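Local coordinates for putative ABC transporter, periplasmic binding protein, amino acid (Neisseria gonorrhoeae, PDB 2YJP), which binds L-cysteine as an extracytoplasmic solute receptor and probably delivers it to an ABC transporter for uptake, at residues 113-127 with 235-247. The protein carries 1 engineered substitution. Sequence-based numbering, arbitrary orientation.
With CYS (cysteine), chain D.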
loop_
_atom_site.group_PDB
_atom_site.type_symbol
_atom_site.label_atom_id
_atom_site.label_comp_id
_atom_site.label_asym_id
_atom_site.label_seq_id
_atom_site.Cartn_x
_atom_site.Cartn_y
_atom_site.Cartn_z
ATOM N N VAL A 113 -8.943 7.127 -9.362
ATOM C CA VAL A 113 -8.202 7.081 -10.606
ATOM C C VAL A 113 -9.169 6.988 -11.779
ATOM O O VAL A 113 -8.928 7.583 -12.821
ATOM C CB VAL A 113 -7.186 5.889 -10.583
ATOM C CG1 VAL A 113 -7.509 4.894 -11.507
ATOM C CG2 VAL A 113 -6.083 6.214 -11.254
ATOM N N ARG A 114 -10.272 6.261 -11.583
ATOM C CA ARG A 114 -11.249 6.086 -12.641
ATOM C C ARG A 114 -11.931 7.402 -13.015
ATOM O O ARG A 114 -12.115 7.698 -14.203
ATOM C CB ARG A 114 -12.334 5.096 -12.218
ATOM C CG ARG A 114 -13.023 4.443 -13.389
ATOM C CD ARG A 114 -14.494 4.091 -13.159
ATOM N NE ARG A 114 -14.801 3.681 -11.797
ATOM C CZ ARG A 114 -14.849 2.420 -11.378
ATOM N NH1 ARG A 114 -14.580 1.418 -12.223
ATOM N NH2 ARG A 114 -15.186 2.162 -10.107
ATOM N N SER A 115 -12.340 8.162 -11.995
ATOM C CA SER A 115 -13.105 9.377 -12.193
ATOM C C SER A 115 -12.215 10.575 -12.553
ATOM O O SER A 115 -12.727 11.647 -12.775
ATOM C CB SER A 115 -13.898 9.680 -10.931
ATOM O OG SER A 115 -12.994 9.976 -9.903
ATOM N N GLY A 116 -10.888 10.413 -12.569
ATOM C CA GLY A 116 -10.004 11.531 -12.880
ATOM C C GLY A 116 -9.614 12.351 -11.668
ATOM O O GLY A 116 -8.898 13.336 -11.791
ATOM N N LYS A 117 -10.039 11.960 -10.481
ATOM C CA LYS A 117 -9.657 12.743 -9.283
ATOM C C LYS A 117 -8.147 12.754 -9.055
ATOM O O LYS A 117 -7.582 13.748 -8.559
ATOM C CB LYS A 117 -10.382 12.281 -8.016
ATOM C CG LYS A 117 -10.189 13.234 -6.847
ATOM C CD LYS A 117 -11.093 12.869 -5.633
ATOM N N VAL A 118 -7.506 11.653 -9.419
ATOM C CA VAL A 118 -6.056 11.598 -9.508
ATOM C C VAL A 118 -5.578 11.051 -10.847
ATOM O O VAL A 118 -6.311 10.367 -11.567
ATOM C CB VAL A 118 -5.416 10.717 -8.363
ATOM C CG1 VAL A 118 -5.911 11.154 -6.986
ATOM C CG2 VAL A 118 -5.639 9.187 -8.620
ATOM N N ASP A 119 -4.315 11.355 -11.164
ATOM C CA ASP A 119 -3.706 10.929 -12.422
ATOM C C ASP A 119 -3.081 9.532 -12.297
ATOM O O ASP A 119 -2.961 8.792 -13.273
ATOM C CB ASP A 119 -2.640 11.925 -12.829
ATOM C CG ASP A 119 -3.192 13.336 -13.020
ATOM O OD1 ASP A 119 -4.222 13.495 -13.701
ATOM O OD2 ASP A 119 -2.578 14.287 -12.503
ATOM N N LEU A 120 -2.747 9.168 -11.065
ATOM C CA LEU A 120 -1.929 8.044 -10.781
ATOM C C LEU A 120 -2.191 7.630 -9.333
ATOM O O LEU A 120 -2.394 8.480 -8.459
ATOM C CB LEU A 120 -0.464 8.433 -10.970
ATOM C CG LEU A 120 0.571 7.396 -10.593
ATOM C CD1 LEU A 120 0.659 6.333 -11.570
ATOM C CD2 LEU A 120 1.907 7.980 -10.691
ATOM N N ILE A 121 -2.205 6.319 -9.099
ATOM C CA ILE A 121 -2.345 5.792 -7.737
ATOM C C ILE A 121 -1.023 5.228 -7.342
ATOM O O ILE A 121 -0.490 4.361 -8.057
ATOM C CB ILE A 121 -3.395 4.673 -7.619
ATOM C CG1 ILE A 121 -4.786 5.267 -7.813
ATOM C CG2 ILE A 121 -3.202 3.875 -6.286
ATOM C CD1 ILE A 121 -5.223 6.238 -6.660
ATOM N N LEU A 122 -0.493 5.735 -6.219
ATOM C CA LEU A 122 0.671 5.131 -5.574
ATOM C C LEU A 122 0.283 4.888 -4.111
ATOM O O LEU A 122 1.119 5.045 -3.207
ATOM C CB LEU A 122 1.878 6.058 -5.705
ATOM C CG LEU A 122 2.658 5.842 -7.029
ATOM C CD1 LEU A 122 3.724 6.839 -7.276
ATOM C CD2 LEU A 122 3.281 4.389 -7.116
ATOM N N ALA A 123 -0.974 4.538 -3.856
ATOM C CA ALA A 123 -1.387 4.177 -2.513
ATOM C C ALA A 123 -1.152 2.676 -2.308
ATOM O O ALA A 123 -2.087 1.873 -2.334
ATOM C CB ALA A 123 -2.851 4.555 -2.241
ATOM N N ASN A 124 0.127 2.332 -2.101
ATOM C CA ASN A 124 0.606 0.956 -1.866
ATOM C C ASN A 124 -0.333 -0.160 -2.375
ATOM O O ASN A 124 -0.807 -1.005 -1.589
ATOM C CB ASN A 124 0.951 0.791 -0.355
ATOM C CG ASN A 124 2.091 -0.181 -0.122
ATOM O OD1 ASN A 124 1.963 -1.153 0.645
ATOM N ND2 ASN A 124 3.238 0.078 -0.786
ATOM N N PHE A 125 -0.465 -0.243 -3.697
ATOM C CA PHE A 125 -1.600 -0.852 -4.358
ATOM C C PHE A 125 -1.304 -2.228 -4.952
ATOM O O PHE A 125 -0.535 -2.366 -5.943
ATOM C CB PHE A 125 -2.084 0.108 -5.463
ATOM C CG PHE A 125 -3.505 -0.093 -5.897
ATOM C CD1 PHE A 125 -4.435 -0.738 -5.100
ATOM C CD2 PHE A 125 -3.922 0.418 -7.136
ATOM C CE1 PHE A 125 -5.763 -0.880 -5.547
ATOM C CE2 PHE A 125 -5.215 0.287 -7.579
ATOM C CZ PHE A 125 -6.136 -0.339 -6.793
ATOM N N THR A 126 -1.880 -3.266 -4.351
ATOM C CA THR A 126 -1.563 -4.603 -4.784
ATOM C C THR A 126 -2.298 -4.855 -6.099
ATOM O O THR A 126 -3.497 -4.601 -6.219
ATOM C CB THR A 126 -2.001 -5.648 -3.756
ATOM O OG1 THR A 126 -1.328 -5.414 -2.497
ATOM C CG2 THR A 126 -1.689 -7.094 -4.277
ATOM N N GLN A 127 -1.559 -5.352 -7.072
ATOM C CA GLN A 127 -2.113 -5.795 -8.344
ATOM C C GLN A 127 -2.805 -7.134 -8.192
ATOM O O GLN A 127 -2.225 -8.076 -7.637
ATOM C CB GLN A 127 -0.977 -5.917 -9.345
ATOM C CG GLN A 127 -1.411 -6.559 -10.651
ATOM C CD GLN A 127 -0.351 -6.506 -11.745
ATOM O OE1 GLN A 127 0.844 -6.360 -11.478
ATOM N NE2 GLN A 127 -0.801 -6.641 -13.001
ATOM N N PRO A 235 1.552 -16.963 -1.164
ATOM C CA PRO A 235 2.595 -16.275 -1.954
ATOM C C PRO A 235 2.395 -14.791 -2.053
ATOM O O PRO A 235 1.256 -14.271 -2.133
ATOM C CB PRO A 235 2.481 -16.898 -3.364
ATOM C CG PRO A 235 1.828 -18.282 -3.125
ATOM C CD PRO A 235 0.859 -18.017 -1.948
ATOM N N ALA A 236 3.531 -14.113 -2.064
ATOM C CA ALA A 236 3.592 -12.663 -2.292
ATOM C C ALA A 236 2.938 -12.186 -3.619
ATOM O O ALA A 236 2.983 -12.865 -4.611
ATOM C CB ALA A 236 5.014 -12.226 -2.183
ATOM N N GLU A 237 2.259 -11.048 -3.577
ATOM C CA GLU A 237 1.649 -10.384 -4.728
ATOM C C GLU A 237 2.419 -9.128 -5.014
ATOM O O GLU A 237 3.037 -8.581 -4.116
ATOM C CB GLU A 237 0.183 -10.026 -4.387
ATOM C CG GLU A 237 -0.715 -11.275 -4.454
ATOM C CD GLU A 237 -2.132 -11.049 -3.968
ATOM O OE1 GLU A 237 -2.308 -10.504 -2.840
ATOM O OE2 GLU A 237 -3.064 -11.430 -4.718
ATOM N N PHE A 238 2.405 -8.647 -6.241
ATOM C CA PHE A 238 3.055 -7.367 -6.516
ATOM C C PHE A 238 2.263 -6.149 -6.157
ATOM O O PHE A 238 1.045 -6.152 -6.269
ATOM C CB PHE A 238 3.373 -7.240 -7.992
ATOM C CG PHE A 238 4.392 -8.185 -8.474
ATOM C CD1 PHE A 238 5.709 -8.084 -8.026
ATOM C CD2 PHE A 238 4.060 -9.145 -9.419
ATOM C CE1 PHE A 238 6.693 -8.960 -8.512
ATOM C CE2 PHE A 238 5.009 -10.034 -9.923
ATOM C CZ PHE A 238 6.341 -9.967 -9.463
ATOM N N ILE A 239 2.983 -5.104 -5.777
ATOM C CA ILE A 239 2.460 -3.769 -5.588
ATOM C C ILE A 239 2.975 -2.868 -6.745
ATOM O O ILE A 239 4.144 -2.900 -7.109
ATOM C CB ILE A 239 2.894 -3.215 -4.214
ATOM C CG1 ILE A 239 1.993 -3.851 -3.154
ATOM C CG2 ILE A 239 2.793 -1.703 -4.193
ATOM C CD1 ILE A 239 2.451 -3.594 -1.744
ATOM N N ALA A 240 2.091 -2.061 -7.318
ATOM C CA ALA A 240 2.388 -1.409 -8.605
ATOM C C ALA A 240 1.656 -0.114 -8.656
ATOM O O ALA A 240 0.671 -0.006 -7.982
ATOM C CB ALA A 240 1.944 -2.290 -9.770
ATOM N N PRO A 241 2.140 0.871 -9.447
ATOM C CA PRO A 241 1.346 2.087 -9.671
ATOM C C PRO A 241 0.140 1.754 -10.528
ATOM O O PRO A 241 0.159 0.755 -11.260
ATOM C CB PRO A 241 2.275 2.987 -10.482
ATOM C CG PRO A 241 3.696 2.320 -10.422
ATOM C CD PRO A 241 3.385 0.855 -10.237
ATOM N N ALA A 242 -0.905 2.582 -10.478
ATOM C CA ALA A 242 -2.073 2.344 -11.348
ATOM C C ALA A 242 -2.549 3.632 -12.007
ATOM O O ALA A 242 -2.594 4.676 -11.339
ATOM C CB ALA A 242 -3.203 1.687 -10.592
ATOM N N VAL A 243 -2.890 3.543 -13.303
ATOM C CA VAL A 243 -3.476 4.676 -14.024
ATOM C C VAL A 243 -4.881 4.282 -14.438
ATOM O O VAL A 243 -5.234 3.106 -14.344
ATOM C CB VAL A 243 -2.665 5.076 -15.262
ATOM C CG1 VAL A 243 -1.281 5.537 -14.859
ATOM C CG2 VAL A 243 -2.601 3.910 -16.291
ATOM N N GLN A 244 -5.658 5.265 -14.890
ATOM C CA GLN A 244 -6.998 5.039 -15.454
ATOM C C GLN A 244 -6.921 4.006 -16.550
ATOM O O GLN A 244 -5.990 4.038 -17.368
ATOM C CB GLN A 244 -7.556 6.335 -16.033
ATOM C CG GLN A 244 -9.028 6.335 -16.375
ATOM C CD GLN A 244 -9.501 7.726 -16.858
ATOM O OE1 GLN A 244 -9.235 8.095 -17.986
ATOM N NE2 GLN A 244 -10.183 8.492 -15.991
ATOM N N LYS A 245 -7.915 3.113 -16.589
ATOM C CA LYS A 245 -8.047 2.086 -17.589
ATOM C C LYS A 245 -8.034 2.692 -18.964
ATOM O O LYS A 245 -8.809 3.597 -19.230
ATOM C CB LYS A 245 -9.395 1.349 -17.382
ATOM C CG LYS A 245 -9.578 0.177 -18.344
ATOM C CD LYS A 245 -8.646 -0.938 -17.889
ATOM C CE LYS A 245 -9.224 -2.285 -18.084
ATOM N NZ LYS A 245 -8.627 -3.241 -19.004
ATOM N N GLY A 246 -7.156 2.212 -19.834
ATOM C CA GLY A 246 -7.012 2.811 -21.154
ATOM C C GLY A 246 -6.009 3.932 -21.295
ATOM O O GLY A 246 -5.729 4.381 -22.421
ATOM N N ASN A 247 -5.421 4.390 -20.199
ATOM C CA ASN A 247 -4.486 5.484 -20.310
ATOM C C ASN A 247 -3.090 4.976 -20.672
ATOM O O ASN A 247 -2.192 5.027 -19.845
ATOM C CB ASN A 247 -4.469 6.322 -19.024
ATOM C CG ASN A 247 -3.670 7.624 -19.177
ATOM O OD1 ASN A 247 -3.120 7.909 -20.253
ATOM N ND2 ASN A 247 -3.615 8.433 -18.093
HETATM N N CYS D . -1.521 -3.349 -0.637
HETATM C CA CYS D . -2.831 -3.838 -0.150
HETATM C C CYS D . -3.929 -3.468 -1.149
HETATM O O CYS D . -3.611 -2.885 -2.230
HETATM C CB CYS D . -3.192 -3.243 1.205
HETATM S SG CYS D . -3.212 -1.443 1.256
HETATM O OXT CYS D . -5.096 -3.763 -0.880
HETATM O O HOH W 1 -4.535 8.098 -15.290
HETATM O O HOH W 2 0.951 1.488 -5.541
HETATM O O HOH W 3 0.462 -9.959 -8.080
#
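Ile121 and Ala242 face each other as an antiparallel hydrogen-bonded pair. Ile121 N gives to Ala242 O at 2.8 Å, and Ala242 N returns a bond to Ile121 O. After the turn centred on Ala123 the register has slipped by two residues, and a second short ladder forms round Thr126 and Ile239: Ala240 N binds Phe125 O, and Gln127 N binds Phe238 O. Together the two bridges are a worked example of how a binding protein ties a ligand loop to a strand. Where the two ladders part, a water accepts from Phe125 N and donates to Ala240 O. A second water joins Asp119 O to Gln244 N and to Asn247 ND2.

Among the side chains, the carboxamide of Gln244 reaches the end of helix 109-114, its NE2 2.7 Å from Arg114 O; the bond is bent (130° at the hydrogen), and the donor stands above the carbonyl plane.

Apolar contacts accompany the bridges. Leu120 CD1 and Leu122 CD2 both touch Pro241 CB, each leucine lying alongside the proline ring. Ala242 CB sits in the plane of the Phe125 ring, 3.8 Å from CD2 at its edge.

The bound cysteine is held by polar contacts. With OG1 anti to the carbonyl carbon (chi1 -60°), Thr126 turns its hydroxyl to the ligand, whose N donates to it, and its methyl CG2 to Glu237 CB at 3.5 Å. Thr126 N meets cysteine O almost straight (177°), while Asn124 O takes another bond from the ligand amine.

Helix 248-264 packs on Leu120, Pro241 and Val243, strand 135-137 on Val113 and Ala242, and strand 142-151 on Ile239; strand 237-244 runs beside the segment that bears the pocket residues, bonded to it at two places.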